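Local coordinates for protein apical membrane antigen 1, soluble form (Toxoplasma gondii, PDB 2X2Z) that helps the parasite invade host cells as a surface component of the moving junction, the ring formed between parasite and host plasma membranes, at residues 278-283 against 293-298. Sequence-based numbering, arbitrary orientation.
Sequences TYPLTS and LHQSDQ
Pro280 meets Leu293 and Gln295 within the long DII loop of apical membrane antigen 1, an excursion from the PAN-like domain II between helix 258-267 and strand 308-313. Neither segment is helix or strand, and the contact is made mainly by side chains, with no clear backbone-to-backbone hydrogen bond between them. The CB of Pro280 is directed toward 293-298, and its ring offers a rigid apolar surface. Its CG lies 3.9 Å from CB of Leu293, and its CB lies 3.8 Å from CG of Gln295; both neighbouring side chains cross the ring at about a right angle. Leucine suits its place because its branch reaches further along the loop: with CG anti to the carbonyl carbon (chi1 -61°), CD1 touches both the proline CG and, at 3.8 Å, the methyl CG2 of Thr282. Threonine serves two sides here, since its OG1 bonds to Gln284 while the methyl faces the leucine.

Gln295 combines an aliphatic stem with a polar end. Extended beyond CG (chi2 177°), it carries its amide past the proline to the backbone of 278-280, where CD lies 3.7 Å from the carbonyl O of Thr278. Further out, Trp287 touches both Pro280 and Leu293. Domain I anchors the two segments separately: Leu293 rests on Thr45 and Tyr47, the backbone of His294 bonds to Leu46, and Tyr279, whose side chain touches 293-298 through CB alone, stacks its ring on Tyr178 and bonds through OH to Glu174 N. Gln295 also opens a type I beta turn, closed by Gln298 N donating to Gln295 O at 3.1 Å.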
ATOM      1  N   THR A 278      -2.363  14.612 -17.067  1.00 36.92           N
ATOM      2  CA  THR A 278      -1.705  15.899 -17.341  1.00 38.01           C
ATOM      3  C   THR A 278      -1.897  16.775 -16.121  1.00 38.61           C
ATOM      4  O   THR A 278      -2.988  16.815 -15.529  1.00 38.88           O
ATOM      5  CB  THR A 278      -2.330  16.646 -18.512  1.00 38.56           C
ATOM      6  OG1 THR A 278      -3.657  17.065 -18.141  1.00 41.09           O
ATOM      7  CG2 THR A 278      -2.378  15.755 -19.803  1.00 36.39           C
ATOM      8  N   TYR A 279      -0.877  17.511 -15.731  1.00 38.35           N
ATOM      9  CA  TYR A 279      -1.057  18.233 -14.492  1.00 39.39           C
ATOM     10  C   TYR A 279      -1.692  19.632 -14.727  1.00 39.30           C
ATOM     11  O   TYR A 279      -2.050  19.976 -15.864  1.00 38.69           O
ATOM     12  CB  TYR A 279       0.188  18.160 -13.553  1.00 40.09           C
ATOM     13  CG  TYR A 279       1.033  16.843 -13.611  1.00 39.11           C
ATOM     14  CD1 TYR A 279       0.486  15.600 -14.002  1.00 37.22           C
ATOM     15  CD2 TYR A 279       2.399  16.868 -13.258  1.00 41.26           C
ATOM     16  CE1 TYR A 279       1.287  14.414 -14.043  1.00 36.97           C
ATOM     17  CE2 TYR A 279       3.214  15.687 -13.286  1.00 37.58           C
ATOM     18  CZ  TYR A 279       2.677  14.482 -13.687  1.00 40.60           C
ATOM     19  OH  TYR A 279       3.562  13.365 -13.723  1.00 37.37           O
ATOM     20  N   PRO A 280      -1.926  20.389 -13.652  1.00 39.48           N
ATOM     21  CA  PRO A 280      -2.823  21.542 -13.781  1.00 39.99           C
ATOM     22  C   PRO A 280      -2.252  22.704 -14.633  1.00 40.51           C
ATOM     23  O   PRO A 280      -1.042  22.990 -14.549  1.00 39.12           O
ATOM     24  CB  PRO A 280      -3.018  21.995 -12.330  1.00 40.37           C
ATOM     25  CG  PRO A 280      -2.178  21.052 -11.459  1.00 40.39           C
ATOM     26  CD  PRO A 280      -1.233  20.362 -12.354  1.00 40.35           C
ATOM     27  N   LEU A 281      -3.120  23.351 -15.434  1.00 40.86           N
ATOM     28  CA  LEU A 281      -2.745  24.568 -16.206  1.00 42.19           C
ATOM     29  C   LEU A 281      -2.604  25.760 -15.269  1.00 43.04           C
ATOM     30  O   LEU A 281      -3.595  26.254 -14.731  1.00 43.75           O
ATOM     31  CB  LEU A 281      -3.772  24.903 -17.288  1.00 41.62           C
ATOM     32  CG  LEU A 281      -4.083  23.738 -18.237  1.00 42.95           C
ATOM     33  CD1 LEU A 281      -5.382  24.033 -19.063  1.00 45.32           C
ATOM     34  CD2 LEU A 281      -2.874  23.405 -19.120  1.00 39.86           C
ATOM     35  N   THR A 282      -1.362  26.172 -15.038  1.00 43.10           N
ATOM     36  CA  THR A 282      -1.066  27.366 -14.258  1.00 43.10           C
ATOM     37  C   THR A 282      -0.378  28.307 -15.237  1.00 43.29           C
ATOM     38  O   THR A 282      -0.058  27.918 -16.371  1.00 43.10           O
ATOM     39  CB  THR A 282      -0.064  27.078 -13.085  1.00 42.74           C
ATOM     40  OG1 THR A 282       1.174  26.597 -13.623  1.00 41.46           O
ATOM     41  CG2 THR A 282      -0.614  26.042 -12.086  1.00 41.99           C
ATOM     42  N   SER A 283      -0.110  29.527 -14.800  1.00 44.28           N
ATOM     43  CA  SER A 283       0.694  30.442 -15.606  1.00 45.43           C
ATOM     44  C   SER A 283       2.145  30.545 -15.113  1.00 45.58           C
ATOM     45  O   SER A 283       2.911  31.368 -15.628  1.00 45.40           O
ATOM     46  CB  SER A 283       0.060  31.821 -15.639  1.00 46.07           C
ATOM     47  OG  SER A 283       0.652  32.618 -14.631  1.00 47.68           O
ATOM     48  N   LEU A 293      -2.208  20.453  -6.852  1.00 21.87           N
ATOM     49  CA  LEU A 293      -3.386  21.292  -6.970  1.00 24.02           C
ATOM     50  C   LEU A 293      -4.581  20.456  -7.357  1.00 23.57           C
ATOM     51  O   LEU A 293      -4.465  19.517  -8.119  1.00 22.72           O
ATOM     52  CB  LEU A 293      -3.152  22.409  -7.986  1.00 23.86           C
ATOM     53  CG  LEU A 293      -2.021  23.401  -7.698  1.00 26.38           C
ATOM     54  CD1 LEU A 293      -1.551  24.073  -9.021  1.00 21.55           C
ATOM     55  CD2 LEU A 293      -2.442  24.445  -6.721  1.00 27.24           C
ATOM     56  N   HIS A 294      -5.745  20.794  -6.797  1.00 26.65           N
ATOM     57  CA  HIS A 294      -7.043  20.297  -7.291  1.00 27.51           C
ATOM     58  C   HIS A 294      -7.178  20.537  -8.814  1.00 28.45           C
ATOM     59  O   HIS A 294      -6.726  21.535  -9.331  1.00 28.03           O
ATOM     60  CB  HIS A 294      -8.183  20.991  -6.532  1.00 27.46           C
ATOM     61  CG  HIS A 294      -9.538  20.656  -7.061  1.00 26.29           C
ATOM     62  ND1 HIS A 294     -10.274  19.599  -6.586  1.00 26.26           N
ATOM     63  CD2 HIS A 294     -10.292  21.233  -8.035  1.00 25.60           C
ATOM     64  CE1 HIS A 294     -11.437  19.553  -7.223  1.00 26.04           C
ATOM     65  NE2 HIS A 294     -11.472  20.531  -8.105  1.00 24.83           N
ATOM     66  N   GLN A 295      -7.708  19.564  -9.530  1.00 30.94           N
ATOM     67  CA  GLN A 295      -7.936  19.655 -10.984  1.00 32.74           C
ATOM     68  C   GLN A 295      -9.306  19.048 -11.176  1.00 33.51           C
ATOM     69  O   GLN A 295      -9.546  17.962 -10.626  1.00 33.03           O
ATOM     70  CB  GLN A 295      -6.984  18.745 -11.759  1.00 33.62           C
ATOM     71  CG  GLN A 295      -5.560  19.197 -11.828  1.00 38.19           C
ATOM     72  CD  GLN A 295      -4.651  18.193 -12.556  1.00 40.96           C
ATOM     73  OE1 GLN A 295      -5.002  17.617 -13.596  1.00 42.99           O
ATOM     74  NE2 GLN A 295      -3.475  18.006 -12.016  1.00 42.66           N
ATOM     75  N   SER A 296     -10.164  19.704 -11.978  1.00 34.48           N
ATOM     76  CA  SER A 296     -11.525  19.227 -12.356  1.00 35.63           C
ATOM     77  C   SER A 296     -11.525  17.746 -12.735  1.00 34.94           C
ATOM     78  O   SER A 296     -12.327  16.956 -12.230  1.00 35.65           O
ATOM     79  CB  SER A 296     -12.091  20.035 -13.582  1.00 36.13           C
ATOM     80  OG  SER A 296     -12.217  21.441 -13.354  1.00 40.01           O
ATOM     81  N   ASP A 297     -10.627  17.381 -13.646  1.00 33.49           N
ATOM     82  CA  ASP A 297     -10.595  16.004 -14.165  1.00 32.93           C
ATOM     83  C   ASP A 297      -9.730  14.974 -13.365  1.00 31.06           C
ATOM     84  O   ASP A 297      -9.509  13.864 -13.846  1.00 31.26           O
ATOM     85  CB  ASP A 297     -10.222  15.992 -15.667  1.00 33.16           C
ATOM     86  CG  ASP A 297      -8.881  16.589 -15.934  1.00 34.81           C
ATOM     87  OD1 ASP A 297      -8.267  17.099 -14.981  1.00 40.39           O
ATOM     88  OD2 ASP A 297      -8.414  16.553 -17.101  1.00 39.29           O
ATOM     89  N   GLN A 298      -9.266  15.332 -12.170  1.00 28.45           N
ATOM     90  CA  GLN A 298      -8.492  14.417 -11.304  1.00 26.88           C
ATOM     91  C   GLN A 298      -9.188  13.069 -11.104  1.00 26.05           C
ATOM     92  O   GLN A 298     -10.415  13.039 -10.949  1.00 25.42           O
ATOM     93  CB  GLN A 298      -8.196  15.084  -9.932  1.00 26.76           C
ATOM     94  CG  GLN A 298      -9.337  15.199  -8.969  1.00 26.32           C
ATOM     95  CD  GLN A 298      -9.083  16.240  -7.842  1.00 27.05           C
ATOM     96  OE1 GLN A 298      -9.805  16.269  -6.814  1.00 28.00           O
ATOM     97  NE2 GLN A 298      -8.070  17.077  -8.034  1.00 21.94           N
TER